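Local coordinates for protein MavE (Legionella pneumophila subsp. pneumophila, PDB 6PIR) that acts as a virulence effector indispensable for endoplasmic reticulum-mediated remodelling of the Legionella-containing vacuole and for lysosomal evasion, at residues Thr4-Asn9 against Gln92-Ile97; Arg8-Asn13 against Leu75-Tyr80; Met16-Ile21 against Lys117-Asn122; Tyr45-Arg50 against Asn101-Leu106. All blocks are in the same frame, centred on the assembly; numbering follows the deposited sequence.

Contact 1 of 4, residues Thr4-Asn9 against Gln92-Ile97; sequences TRFERN and QSARNI
Glu7 and Ala94 bring the two helices closest, their CA atoms 4.4 Å apart, with the methyl CB of Ala94 set against Glu7 CA at 3.7 Å. The small alanine lets the backbones come this near. On one flank, the Phe6 ring reaches the same methyl obliquely, CD2 lying 3.9 Å from Ala94 CB. On the other, Glu7 and Ile97 cross at about a right angle: Glu7 CG rests on Ile97 CD1 at 3.7 Å, so the acid packs largely through its aliphatic part. With chi1 54°, Glu7 CG sits between backbone N and carbonyl carbon, and the chain then bends at chi2 (97°) to lay the carboxylate beside the isoleucine tip. Farther back, Arg8 grips Thr4 OG1 side-on through NE and NH2, the shorter bond, from NH2, being 2.6 Å. Thr4 OG1 also hydrogen-bonds Ser1 O, linking it to the N terminus. The short axes approach to 8.9 Å at a crossing angle of -54°, a close helix-helix crossing over an alanine within this all-helical domain.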
loop_
_atom_site.group_PDB
_atom_site.type_symbol
_atom_site.label_atom_id
_atom_site.label_comp_id
_atom_site.label_asym_id
_atom_site.label_seq_id
_atom_site.Cartn_x
_atom_site.Cartn_y
_atom_site.Cartn_z
ATOM N N THR A 4 10.696 -2.211 -15.405
ATOM C CA THR A 4 9.833 -1.664 -14.356
ATOM C C THR A 4 8.561 -2.468 -14.130
ATOM O O THR A 4 7.794 -2.150 -13.206
ATOM C CB THR A 4 9.419 -0.238 -14.692
ATOM O OG1 THR A 4 8.725 -0.268 -15.935
ATOM C CG2 THR A 4 10.616 0.650 -14.794
ATOM N N ARG A 5 8.311 -3.489 -14.942
ATOM C CA ARG A 5 7.028 -4.171 -14.880
ATOM C C ARG A 5 6.817 -4.868 -13.536
ATOM O O ARG A 5 5.680 -4.938 -13.037
ATOM C CB ARG A 5 6.895 -5.150 -16.029
ATOM C CG ARG A 5 5.472 -5.556 -16.234
ATOM C CD ARG A 5 5.334 -6.455 -17.433
ATOM N NE ARG A 5 3.933 -6.617 -17.808
ATOM N N PHE A 6 7.879 -5.430 -12.946
ATOM C CA PHE A 6 7.670 -6.055 -11.637
ATOM C C PHE A 6 7.120 -5.039 -10.654
ATOM O O PHE A 6 6.163 -5.322 -9.917
ATOM C CB PHE A 6 8.935 -6.681 -11.054
ATOM C CG PHE A 6 8.661 -7.471 -9.774
ATOM C CD1 PHE A 6 8.151 -8.763 -9.838
ATOM C CD2 PHE A 6 8.865 -6.894 -8.512
ATOM C CE1 PHE A 6 7.870 -9.481 -8.662
ATOM C CE2 PHE A 6 8.599 -7.601 -7.349
ATOM C CZ PHE A 6 8.103 -8.892 -7.423
ATOM N N GLU A 7 7.754 -3.866 -10.578
ATOM C CA GLU A 7 7.292 -2.921 -9.581
ATOM C C GLU A 7 5.908 -2.395 -9.941
ATOM O O GLU A 7 5.096 -2.167 -9.045
ATOM C CB GLU A 7 8.305 -1.796 -9.350
ATOM C CG GLU A 7 8.757 -1.034 -10.600
ATOM C CD GLU A 7 8.004 0.260 -10.838
ATOM O OE1 GLU A 7 6.976 0.550 -10.146
ATOM O OE2 GLU A 7 8.454 0.982 -11.776
ATOM N N ARG A 8 5.590 -2.258 -11.236
ATOM C CA ARG A 8 4.254 -1.781 -11.600
ATOM C C ARG A 8 3.159 -2.783 -11.211
ATOM O O ARG A 8 2.091 -2.389 -10.723
ATOM C CB ARG A 8 4.216 -1.424 -13.087
ATOM C CG ARG A 8 4.742 -0.013 -13.301
ATOM C CD ARG A 8 4.742 0.425 -14.732
ATOM N NE ARG A 8 5.833 -0.191 -15.460
ATOM C CZ ARG A 8 5.655 -1.000 -16.491
ATOM N NH1 ARG A 8 4.412 -1.255 -16.894
ATOM N NH2 ARG A 8 6.716 -1.510 -17.130
ATOM N N ASN A 9 3.394 -4.076 -11.435
ATOM C CA ASN A 9 2.418 -5.082 -11.029
ATOM C C ASN A 9 2.293 -5.150 -9.514
ATOM O O ASN A 9 1.181 -5.295 -8.983
ATOM C CB ASN A 9 2.796 -6.448 -11.590
ATOM C CG ASN A 9 1.732 -7.005 -12.500
ATOM O OD1 ASN A 9 0.835 -7.726 -12.060
ATOM N ND2 ASN A 9 1.829 -6.684 -13.776
ATOM N N GLN A 92 12.053 -6.093 -2.743
ATOM C CA GLN A 92 12.581 -5.031 -1.897
ATOM C C GLN A 92 12.485 -3.688 -2.606
ATOM O O GLN A 92 12.074 -2.688 -2.008
ATOM C CB GLN A 92 14.030 -5.328 -1.509
ATOM N N SER A 93 12.850 -3.655 -3.887
ATOM C CA SER A 93 12.784 -2.413 -4.649
ATOM C C SER A 93 11.353 -1.985 -4.938
ATOM O O SER A 93 11.052 -0.803 -4.855
ATOM C CB SER A 93 13.567 -2.529 -5.947
ATOM O OG SER A 93 14.241 -1.300 -6.159
ATOM N N ALA A 94 10.479 -2.912 -5.347
ATOM C CA ALA A 94 9.083 -2.577 -5.592
ATOM C C ALA A 94 8.401 -2.104 -4.312
ATOM O O ALA A 94 7.573 -1.191 -4.338
ATOM C CB ALA A 94 8.355 -3.778 -6.190
ATOM N N ARG A 95 8.746 -2.717 -3.180
ATOM C CA ARG A 95 8.226 -2.277 -1.902
ATOM C C ARG A 95 8.823 -0.925 -1.536
ATOM O O ARG A 95 8.112 -0.042 -1.044
ATOM C CB ARG A 95 8.530 -3.356 -0.860
ATOM C CG ARG A 95 8.167 -3.037 0.541
ATOM C CD ARG A 95 8.591 -4.235 1.418
ATOM N NE ARG A 95 10.038 -4.341 1.531
ATOM C CZ ARG A 95 10.751 -5.439 1.264
ATOM N NH1 ARG A 95 12.067 -5.408 1.395
ATOM N NH2 ARG A 95 10.163 -6.567 0.873
ATOM N N ASN A 96 10.103 -0.711 -1.841
ATOM C CA ASN A 96 10.705 0.591 -1.597
ATOM C C ASN A 96 10.054 1.645 -2.485
ATOM O O ASN A 96 9.920 2.789 -2.071
ATOM C CB ASN A 96 12.222 0.599 -1.838
ATOM C CG ASN A 96 13.046 -0.164 -0.774
ATOM O OD1 ASN A 96 12.601 -0.400 0.344
ATOM N ND2 ASN A 96 14.305 -0.454 -1.122
ATOM N N ILE A 97 9.667 1.284 -3.707
ATOM C CA ILE A 97 8.982 2.253 -4.573
ATOM C C ILE A 97 7.607 2.564 -4.011
ATOM O O ILE A 97 7.229 3.729 -3.878
ATOM C CB ILE A 97 8.897 1.762 -6.030
ATOM C CG1 ILE A 97 10.286 1.816 -6.702
ATOM C CG2 ILE A 97 7.928 2.637 -6.828
ATOM C CD1 ILE A 97 10.339 1.086 -8.018
#

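Contact 2 of 4, residues Arg8-Asn13 against Leu75-Tyr80; sequences RNFLIN and LVSEKY
Phe10 and Val76 meet through matching torsions: the ring of Phe10 swings out trans to its own N (chi1 -170°), and Val76 (chi1 172°) aims CG1 at that ring and CG2 at Asn13. CG1 approaches the ring obliquely, 3.5 Å from Phe10 CE1, while CG2 lies 3.6 Å from Asn13 CB. Ser77 OG comes to the ring edge near its plane, 3.8 Å from Phe10 CE1; its hydroxyl is bonded to Ile73 O one turn back, so towards the phenylalanine it is a packing neighbour. A water links the two segments at their polar margin. It accepts from Asn13 ND2 at 2.7 Å and lies 2.6 Å from Tyr80 OH, connecting helix 5-21 to the residue that closes the type I turn Ser77-Tyr80. The contact thus joins helix 5-21 to the C-terminal end of helix 59-77. Ala94 of helix 85-106 packs on Phe10, Ile91 of that helix meets Ser77, and on helix 5-21 itself Ser14 and Phe17 continue the packing round Val76.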
loop_
_atom_site.group_PDB
_atom_site.type_symbol
_atom_site.label_atom_id
_atom_site.label_comp_id
_atom_site.label_asym_id
_atom_site.label_seq_id
_atom_site.Cartn_x
_atom_site.Cartn_y
_atom_site.Cartn_z
ATOM N N ARG A 8 5.590 -2.258 -11.236
ATOM C CA ARG A 8 4.254 -1.781 -11.600
ATOM C C ARG A 8 3.159 -2.783 -11.211
ATOM O O ARG A 8 2.091 -2.389 -10.723
ATOM C CB ARG A 8 4.216 -1.424 -13.087
ATOM C CG ARG A 8 4.742 -0.013 -13.301
ATOM C CD ARG A 8 4.742 0.425 -14.732
ATOM N NE ARG A 8 5.833 -0.191 -15.460
ATOM C CZ ARG A 8 5.655 -1.000 -16.491
ATOM N NH1 ARG A 8 4.412 -1.255 -16.894
ATOM N NH2 ARG A 8 6.716 -1.510 -17.130
ATOM N N ASN A 9 3.394 -4.076 -11.435
ATOM C CA ASN A 9 2.418 -5.082 -11.029
ATOM C C ASN A 9 2.293 -5.150 -9.514
ATOM O O ASN A 9 1.181 -5.295 -8.983
ATOM C CB ASN A 9 2.796 -6.448 -11.590
ATOM C CG ASN A 9 1.732 -7.005 -12.500
ATOM O OD1 ASN A 9 0.835 -7.726 -12.060
ATOM N ND2 ASN A 9 1.829 -6.684 -13.776
ATOM N N PHE A 10 3.432 -5.072 -8.811
ATOM C CA PHE A 10 3.415 -5.058 -7.359
ATOM C C PHE A 10 2.579 -3.889 -6.839
ATOM O O PHE A 10 1.798 -4.032 -5.888
ATOM C CB PHE A 10 4.837 -4.950 -6.839
ATOM C CG PHE A 10 4.954 -5.163 -5.366
ATOM C CD1 PHE A 10 5.234 -6.430 -4.862
ATOM C CD2 PHE A 10 4.809 -4.110 -4.482
ATOM C CE1 PHE A 10 5.347 -6.645 -3.481
ATOM C CE2 PHE A 10 4.916 -4.313 -3.116
ATOM C CZ PHE A 10 5.190 -5.586 -2.615
ATOM N N LEU A 11 2.744 -2.722 -7.446
ATOM C CA LEU A 11 1.964 -1.559 -7.060
ATOM C C LEU A 11 0.488 -1.803 -7.305
ATOM O O LEU A 11 -0.345 -1.465 -6.468
ATOM C CB LEU A 11 2.440 -0.334 -7.859
ATOM C CG LEU A 11 3.826 0.212 -7.534
ATOM C CD1 LEU A 11 4.213 1.217 -8.627
ATOM C CD2 LEU A 11 3.893 0.848 -6.144
ATOM N N ILE A 12 0.131 -2.319 -8.485
ATOM C CA ILE A 12 -1.287 -2.525 -8.792
ATOM C C ILE A 12 -1.937 -3.466 -7.767
ATOM O O ILE A 12 -3.047 -3.221 -7.258
ATOM C CB ILE A 12 -1.437 -3.070 -10.215
ATOM C CG1 ILE A 12 -1.136 -1.960 -11.228
ATOM C CG2 ILE A 12 -2.812 -3.654 -10.421
ATOM C CD1 ILE A 12 -0.939 -2.495 -12.571
ATOM N N ASN A 13 -1.258 -4.565 -7.446
ATOM C CA ASN A 13 -1.855 -5.518 -6.496
ATOM C C ASN A 13 -1.887 -4.967 -5.082
ATOM O O ASN A 13 -2.824 -5.249 -4.298
ATOM C CB ASN A 13 -1.074 -6.816 -6.536
ATOM C CG ASN A 13 -1.289 -7.562 -7.807
ATOM O OD1 ASN A 13 -2.367 -7.497 -8.391
ATOM N ND2 ASN A 13 -0.280 -8.299 -8.237
ATOM N N LEU A 75 0.363 -9.294 1.928
ATOM C CA LEU A 75 -0.507 -10.123 1.104
ATOM C C LEU A 75 0.038 -10.276 -0.315
ATOM O O LEU A 75 0.049 -11.382 -0.878
ATOM C CB LEU A 75 -1.911 -9.526 1.071
ATOM C CG LEU A 75 -2.710 -9.628 2.399
ATOM C CD1 LEU A 75 -3.916 -8.731 2.340
ATOM C CD2 LEU A 75 -3.121 -11.062 2.648
ATOM N N VAL A 76 0.521 -9.187 -0.902
ATOM C CA VAL A 76 1.124 -9.314 -2.225
ATOM C C VAL A 76 2.397 -10.142 -2.155
ATOM O O VAL A 76 2.602 -11.047 -2.969
ATOM C CB VAL A 76 1.387 -7.923 -2.838
ATOM C CG1 VAL A 76 2.196 -8.054 -4.135
ATOM C CG2 VAL A 76 0.054 -7.208 -3.111
ATOM N N SER A 77 3.256 -9.878 -1.171
ATOM C CA SER A 77 4.544 -10.546 -1.117
ATOM C C SER A 77 4.393 -12.044 -0.906
ATOM O O SER A 77 5.226 -12.813 -1.382
ATOM C CB SER A 77 5.419 -9.965 -0.004
ATOM O OG SER A 77 5.728 -8.602 -0.196
ATOM N N GLU A 78 3.356 -12.492 -0.185
ATOM C CA GLU A 78 3.292 -13.932 0.050
ATOM C C GLU A 78 2.850 -14.738 -1.173
ATOM O O GLU A 78 2.886 -15.968 -1.111
ATOM C CB GLU A 78 2.398 -14.244 1.255
ATOM C CG GLU A 78 0.964 -13.993 1.033
ATOM C CD GLU A 78 0.182 -14.141 2.319
ATOM O OE1 GLU A 78 -1.070 -14.160 2.241
ATOM O OE2 GLU A 78 0.827 -14.171 3.393
ATOM N N LYS A 79 2.446 -14.090 -2.272
ATOM C CA LYS A 79 2.134 -14.815 -3.503
ATOM C C LYS A 79 3.373 -15.438 -4.162
ATOM O O LYS A 79 3.229 -16.382 -4.943
ATOM C CB LYS A 79 1.419 -13.881 -4.490
ATOM C CG LYS A 79 1.042 -14.489 -5.840
ATOM C CD LYS A 79 0.302 -13.483 -6.678
ATOM C CE LYS A 79 -0.019 -13.993 -8.088
ATOM N NZ LYS A 79 -0.817 -12.963 -8.833
ATOM N N TYR A 80 4.575 -14.924 -3.877
ATOM C CA TYR A 80 5.832 -15.371 -4.494
ATOM C C TYR A 80 6.482 -16.411 -3.600
ATOM O O TYR A 80 7.201 -16.078 -2.661
ATOM C CB TYR A 80 6.782 -14.201 -4.697
ATOM C CG TYR A 80 6.164 -13.083 -5.477
ATOM C CD1 TYR A 80 6.174 -13.087 -6.864
ATOM C CD2 TYR A 80 5.565 -12.027 -4.827
ATOM C CE1 TYR A 80 5.598 -12.056 -7.585
ATOM C CE2 TYR A 80 4.982 -10.991 -5.534
ATOM C CZ TYR A 80 5.009 -11.011 -6.916
ATOM O OH TYR A 80 4.434 -9.982 -7.627
HETATM O O HOH W 1 2.356 -8.504 -7.835
#

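Contact 3 of 4, residues Met16-Ile21 against Lys117-Asn122; sequences MFLETI and KSVREN
Leu18 and Val119 make the apolar part of this contact, crossing at about a right angle with Leu18 CD2 4.0 Å from Val119 CG1. Leu18 turns CG anti to N (chi1 177°), from where its CD2 methyl can reach helix 115-134. A second kind of approach sets aliphatic carbons against backbone oxygens, and it is reciprocal. Glu19 CG lies 3.7 Å from Arg120 O, while Arg120 CD lies 4.0 Å from Glu19 O. The backbones are close here, with Glu19 CA and Arg120 CA 5.1 Å apart. Polar ends find their partners just beyond the two segments, yet still bind one helix to the other. The buried Glu19 carboxylate forms a salt bridge through OE1 to Arg127 and accepts at OE2 from Ser123 OG, so both oxygens are engaged; such pairing would probably stabilise its negative charge. Arg120, bent at chi3 (79°), sends NH1 to Leu22 O, just after helix 5-21, in a hydrogen bond. Around this pairing of helices 5-21 and 115-134, Ala68 of helix 59-77 packs on Leu18, Trp57 of the preceding loop touches Val119, and Leu106 O of helix 85-106 accepts a hydrogen bond from Asn122 ND2.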
loop_
_atom_site.group_PDB
_atom_site.type_symbol
_atom_site.label_atom_id
_atom_site.label_comp_id
_atom_site.label_asym_id
_atom_site.label_seq_id
_atom_site.Cartn_x
_atom_site.Cartn_y
_atom_site.Cartn_z
ATOM N N MET A 16 -4.737 -2.578 -4.904
ATOM C CA MET A 16 -5.995 -3.307 -4.775
ATOM C C MET A 16 -6.248 -3.728 -3.326
ATOM O O MET A 16 -7.349 -3.531 -2.791
ATOM C CB MET A 16 -5.995 -4.508 -5.713
ATOM C CG MET A 16 -6.767 -5.711 -5.174
ATOM S SD MET A 16 -6.155 -7.121 -6.049
ATOM C CE MET A 16 -4.880 -7.638 -4.935
ATOM N N PHE A 17 -5.237 -4.307 -2.660
ATOM C CA PHE A 17 -5.441 -4.699 -1.269
ATOM C C PHE A 17 -5.634 -3.490 -0.362
ATOM O O PHE A 17 -6.431 -3.549 0.577
ATOM C CB PHE A 17 -4.292 -5.528 -0.747
ATOM C CG PHE A 17 -4.347 -6.963 -1.151
ATOM C CD1 PHE A 17 -5.458 -7.749 -0.829
ATOM C CD2 PHE A 17 -3.317 -7.519 -1.864
ATOM C CE1 PHE A 17 -5.506 -9.076 -1.202
ATOM C CE2 PHE A 17 -3.353 -8.869 -2.204
ATOM C CZ PHE A 17 -4.468 -9.635 -1.871
ATOM N N LEU A 18 -4.881 -2.404 -0.598
ATOM C CA LEU A 18 -5.067 -1.171 0.162
ATOM C C LEU A 18 -6.510 -0.696 0.078
ATOM O O LEU A 18 -7.140 -0.365 1.092
ATOM C CB LEU A 18 -4.121 -0.076 -0.365
ATOM C CG LEU A 18 -4.276 1.304 0.306
ATOM C CD1 LEU A 18 -3.977 1.308 1.808
ATOM C CD2 LEU A 18 -3.381 2.367 -0.444
ATOM N N GLU A 19 -7.051 -0.624 -1.138
ATOM C CA GLU A 19 -8.425 -0.152 -1.307
ATOM C C GLU A 19 -9.415 -1.099 -0.638
ATOM O O GLU A 19 -10.407 -0.653 -0.050
ATOM C CB GLU A 19 -8.771 -0.012 -2.792
ATOM C CG GLU A 19 -8.066 1.116 -3.510
ATOM C CD GLU A 19 -8.065 0.890 -5.032
ATOM O OE1 GLU A 19 -9.136 0.518 -5.548
ATOM O OE2 GLU A 19 -6.980 0.986 -5.671
ATOM N N THR A 20 -9.182 -2.409 -0.765
ATOM C CA THR A 20 -10.052 -3.406 -0.144
ATOM C C THR A 20 -10.074 -3.240 1.382
ATOM O O THR A 20 -11.146 -3.163 2.005
ATOM C CB THR A 20 -9.571 -4.802 -0.568
ATOM O OG1 THR A 20 -9.658 -4.954 -2.002
ATOM C CG2 THR A 20 -10.388 -5.931 0.083
ATOM N N ILE A 21 -8.893 -3.118 1.991
ATOM C CA ILE A 21 -8.796 -2.964 3.438
ATOM C C ILE A 21 -9.484 -1.672 3.862
ATOM O O ILE A 21 -10.253 -1.646 4.829
ATOM C CB ILE A 21 -7.320 -3.011 3.873
ATOM C CG1 ILE A 21 -6.738 -4.394 3.566
ATOM C CG2 ILE A 21 -7.174 -2.715 5.395
ATOM C CD1 ILE A 21 -5.206 -4.449 3.675
ATOM N N LYS A 117 -11.022 7.675 3.001
ATOM C CA LYS A 117 -11.816 7.635 1.777
ATOM C C LYS A 117 -11.032 8.286 0.640
ATOM O O LYS A 117 -11.015 7.784 -0.503
ATOM C CB LYS A 117 -13.175 8.315 2.020
ATOM C CG LYS A 117 -14.136 8.290 0.811
ATOM C CD LYS A 117 -15.488 9.002 1.091
ATOM C CE LYS A 117 -16.331 8.341 2.192
ATOM N NZ LYS A 117 -17.720 8.970 2.272
ATOM N N SER A 118 -10.333 9.384 0.942
ATOM C CA SER A 118 -9.515 10.028 -0.099
ATOM C C SER A 118 -8.377 9.137 -0.538
ATOM O O SER A 118 -8.049 9.091 -1.728
ATOM C CB SER A 118 -8.963 11.365 0.381
ATOM O OG SER A 118 -9.983 12.324 0.562
ATOM N N VAL A 119 -7.727 8.454 0.415
ATOM C CA VAL A 119 -6.659 7.530 0.064
ATOM C C VAL A 119 -7.199 6.458 -0.857
ATOM O O VAL A 119 -6.592 6.131 -1.875
ATOM C CB VAL A 119 -6.020 6.910 1.319
ATOM C CG1 VAL A 119 -5.041 5.812 0.887
ATOM C CG2 VAL A 119 -5.323 7.994 2.132
ATOM N N ARG A 120 -8.347 5.885 -0.495
ATOM C CA ARG A 120 -9.001 4.891 -1.325
ATOM C C ARG A 120 -9.155 5.403 -2.752
ATOM O O ARG A 120 -8.831 4.694 -3.709
ATOM C CB ARG A 120 -10.354 4.557 -0.708
ATOM C CG ARG A 120 -11.024 3.278 -1.134
ATOM C CD ARG A 120 -12.093 2.968 -0.059
ATOM N NE ARG A 120 -13.326 3.748 -0.189
ATOM C CZ ARG A 120 -14.131 4.061 0.832
ATOM N NH1 ARG A 120 -13.827 3.682 2.066
ATOM N NH2 ARG A 120 -15.241 4.777 0.627
ATOM N N GLU A 121 -9.623 6.653 -2.909
ATOM C CA GLU A 121 -9.890 7.172 -4.253
ATOM C C GLU A 121 -8.601 7.513 -5.003
ATOM O O GLU A 121 -8.481 7.217 -6.199
ATOM C CB GLU A 121 -10.852 8.342 -4.155
ATOM C CG GLU A 121 -12.237 7.827 -3.749
ATOM C CD GLU A 121 -13.093 8.913 -3.142
ATOM O OE1 GLU A 121 -12.531 10.012 -2.943
ATOM O OE2 GLU A 121 -14.293 8.669 -2.853
ATOM N N ASN A 122 -7.621 8.121 -4.322
ATOM C CA ASN A 122 -6.294 8.307 -4.903
ATOM C C ASN A 122 -5.771 6.974 -5.432
ATOM O O ASN A 122 -5.340 6.862 -6.585
ATOM C CB ASN A 122 -5.303 8.854 -3.853
ATOM C CG ASN A 122 -5.594 10.304 -3.412
ATOM O OD1 ASN A 122 -6.314 11.053 -4.081
ATOM N ND2 ASN A 122 -5.030 10.698 -2.255
#

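Contact 4 of 4, residues Tyr45-Arg50 against Asn101-Leu106; sequences YQINSR and NYVPLL
Arg50 begins its contact at CB, which lies 3.5 Å from Val103 CG1. CG stands trans to the carbonyl carbon (chi1 -63°), and the chain then runs extended to NE, leading its tip away from 101-106. NE, like NH2, is hydrogen-bonded just outside the two segments; NH2 makes a salt bridge to Asp100 OD1, anchoring the loop to helix 85-106. NH1 gives a 2.8 Å bond to Gln46 O from above the carbonyl plane, and Ser49 OG reaches Gln46 O from the opposite face at 3.1 Å. The Arg50 carbonyl packs as well: its O lies 3.5 Å from Pro104 CG. Deeper in, Ile47 CG2 lies loosely against Val103 CG2, 4.3 Å away, beside Phe65 and Ile69 of helix 59-77. Helix 85-106 is kinked at Pro104, whose nitrogen has no hydrogen for the turn before. Tyr45, opening segment 45-50, is the probable last residue of the NPxY motif, which binds phosphotyrosine-binding domains of eukaryotic signalling and adapter proteins; the contact holds the loop just after it against helix 85-106.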
loop_
_atom_site.group_PDB
_atom_site.type_symbol
_atom_site.label_atom_id
_atom_site.label_comp_id
_atom_site.label_asym_id
_atom_site.label_seq_id
_atom_site.Cartn_x
_atom_site.Cartn_y
_atom_site.Cartn_z
ATOM N N TYR A 45 8.260 -1.048 8.280
ATOM C CA TYR A 45 8.388 -0.334 7.016
ATOM C C TYR A 45 8.576 1.173 7.150
ATOM O O TYR A 45 8.830 1.832 6.129
ATOM C CB TYR A 45 7.167 -0.606 6.131
ATOM C CG TYR A 45 7.095 -2.036 5.678
ATOM C CD1 TYR A 45 8.177 -2.642 5.049
ATOM C CD2 TYR A 45 5.933 -2.760 5.823
ATOM C CE1 TYR A 45 8.112 -3.959 4.644
ATOM C CE2 TYR A 45 5.850 -4.062 5.412
ATOM C CZ TYR A 45 6.938 -4.665 4.812
ATOM O OH TYR A 45 6.860 -5.984 4.402
ATOM N N GLN A 46 8.442 1.741 8.355
ATOM C CA GLN A 46 8.533 3.191 8.562
ATOM C C GLN A 46 7.557 3.951 7.657
ATOM O O GLN A 46 7.918 4.917 6.995
ATOM C CB GLN A 46 9.963 3.698 8.322
ATOM C CG GLN A 46 11.103 2.944 8.979
ATOM C CD GLN A 46 12.441 3.463 8.471
ATOM O OE1 GLN A 46 12.630 3.649 7.262
ATOM N NE2 GLN A 46 13.363 3.729 9.387
ATOM N N ILE A 47 6.302 3.502 7.620
ATOM C CA ILE A 47 5.334 4.140 6.723
ATOM C C ILE A 47 4.942 5.518 7.242
ATOM O O ILE A 47 4.795 6.468 6.458
ATOM C CB ILE A 47 4.109 3.224 6.545
ATOM C CG1 ILE A 47 4.550 1.872 5.966
ATOM C CG2 ILE A 47 3.071 3.865 5.651
ATOM C CD1 ILE A 47 3.578 0.720 6.241
ATOM N N ASN A 48 4.845 5.669 8.575
ATOM C CA ASN A 48 4.475 6.945 9.196
ATOM C C ASN A 48 5.286 8.118 8.655
ATOM O O ASN A 48 4.735 9.188 8.356
ATOM C CB ASN A 48 4.663 6.854 10.713
ATOM C CG ASN A 48 3.412 6.441 11.432
ATOM O OD1 ASN A 48 2.332 6.452 10.853
ATOM N ND2 ASN A 48 3.547 6.054 12.703
ATOM N N SER A 49 6.586 7.936 8.484
ATOM C CA SER A 49 7.400 9.080 8.078
ATOM C C SER A 49 7.129 9.551 6.648
ATOM O O SER A 49 7.568 10.648 6.283
ATOM C CB SER A 49 8.872 8.732 8.206
ATOM O OG SER A 49 9.212 7.718 7.280
ATOM N N ARG A 50 6.442 8.761 5.832
ATOM C CA ARG A 50 6.225 9.086 4.424
ATOM C C ARG A 50 4.862 9.728 4.153
ATOM O O ARG A 50 4.544 10.050 3.005
ATOM C CB ARG A 50 6.412 7.807 3.606
ATOM C CG ARG A 50 7.846 7.234 3.698
ATOM C CD ARG A 50 7.928 5.727 3.397
ATOM N NE ARG A 50 9.284 5.291 3.047
ATOM C CZ ARG A 50 10.261 5.074 3.923
ATOM N NH1 ARG A 50 10.028 5.246 5.223
ATOM N NH2 ARG A 50 11.463 4.676 3.506
ATOM N N ASN A 101 8.025 6.271 -3.043
ATOM C CA ASN A 101 7.404 7.066 -4.090
ATOM C C ASN A 101 5.890 7.222 -3.888
ATOM O O ASN A 101 5.360 8.325 -4.055
ATOM C CB ASN A 101 7.698 6.459 -5.466
ATOM C CG ASN A 101 9.155 6.671 -5.916
ATOM O OD1 ASN A 101 9.468 7.532 -6.779
ATOM N ND2 ASN A 101 10.045 5.886 -5.353
ATOM N N TYR A 102 5.167 6.145 -3.553
ATOM C CA TYR A 102 3.718 6.196 -3.659
ATOM C C TYR A 102 3.014 6.581 -2.375
ATOM O O TYR A 102 1.951 7.187 -2.453
ATOM C CB TYR A 102 3.172 4.854 -4.149
ATOM C CG TYR A 102 3.300 4.790 -5.649
ATOM C CD1 TYR A 102 4.500 4.407 -6.225
ATOM C CD2 TYR A 102 2.264 5.210 -6.484
ATOM C CE1 TYR A 102 4.658 4.399 -7.602
ATOM C CE2 TYR A 102 2.405 5.196 -7.883
ATOM C CZ TYR A 102 3.607 4.785 -8.428
ATOM O OH TYR A 102 3.784 4.763 -9.810
ATOM N N VAL A 103 3.563 6.269 -1.195
ATOM C CA VAL A 103 2.916 6.706 0.046
ATOM C C VAL A 103 2.751 8.213 0.084
ATOM O O VAL A 103 1.653 8.678 0.440
ATOM C CB VAL A 103 3.661 6.144 1.266
ATOM C CG1 VAL A 103 3.217 6.874 2.509
ATOM C CG2 VAL A 103 3.398 4.659 1.410
ATOM N N PRO A 104 3.742 9.041 -0.317
ATOM C CA PRO A 104 3.480 10.493 -0.403
ATOM C C PRO A 104 2.371 10.854 -1.375
ATOM O O PRO A 104 1.577 11.764 -1.110
ATOM C CB PRO A 104 4.834 11.065 -0.860
ATOM C CG PRO A 104 5.811 10.108 -0.300
ATOM C CD PRO A 104 5.191 8.749 -0.399
ATOM N N LEU A 105 2.280 10.131 -2.492
ATOM C CA LEU A 105 1.216 10.397 -3.453
ATOM C C LEU A 105 -0.135 10.012 -2.883
ATOM O O LEU A 105 -1.098 10.781 -2.954
ATOM C CB LEU A 105 1.460 9.620 -4.740
ATOM C CG LEU A 105 2.540 10.164 -5.631
ATOM C CD1 LEU A 105 2.717 9.207 -6.783
ATOM C CD2 LEU A 105 2.119 11.557 -6.112
ATOM N N LEU A 106 -0.224 8.806 -2.344
ATOM C CA LEU A 106 -1.489 8.296 -1.829
ATOM C C LEU A 106 -2.024 9.141 -0.682
ATOM O O LEU A 106 -3.246 9.258 -0.522
ATOM C CB LEU A 106 -1.309 6.844 -1.368
ATOM C CG LEU A 106 -1.021 5.774 -2.423
ATOM C CD1 LEU A 106 -0.498 4.549 -1.728
ATOM C CD2 LEU A 106 -2.248 5.432 -3.261
#

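How the contacts relate
From the N terminus, helix 5-21 enters three contacts in succession. Contact 1 closes the chain onto helix 85-106, contact 2 closes a shorter loop onto the end of helix 59-77 from an overlapping start, and contact 3 makes the longest closure, onto helix 115-134. Contact 4 secures the loop after helix 26-36 to helix 85-106; its two segments fall within the span of contact 3 but alternate with those of contacts 1 and 2, and contacts 1 and 2 each cross contact 3. Neighbouring contacts touch: Phe6 meets Tyr80, Val76 meets Phe17, and Arg95 meets Tyr45. Contacts 1 and 3 lie on opposite sides of the chain's centre, their centres about 19 Å apart.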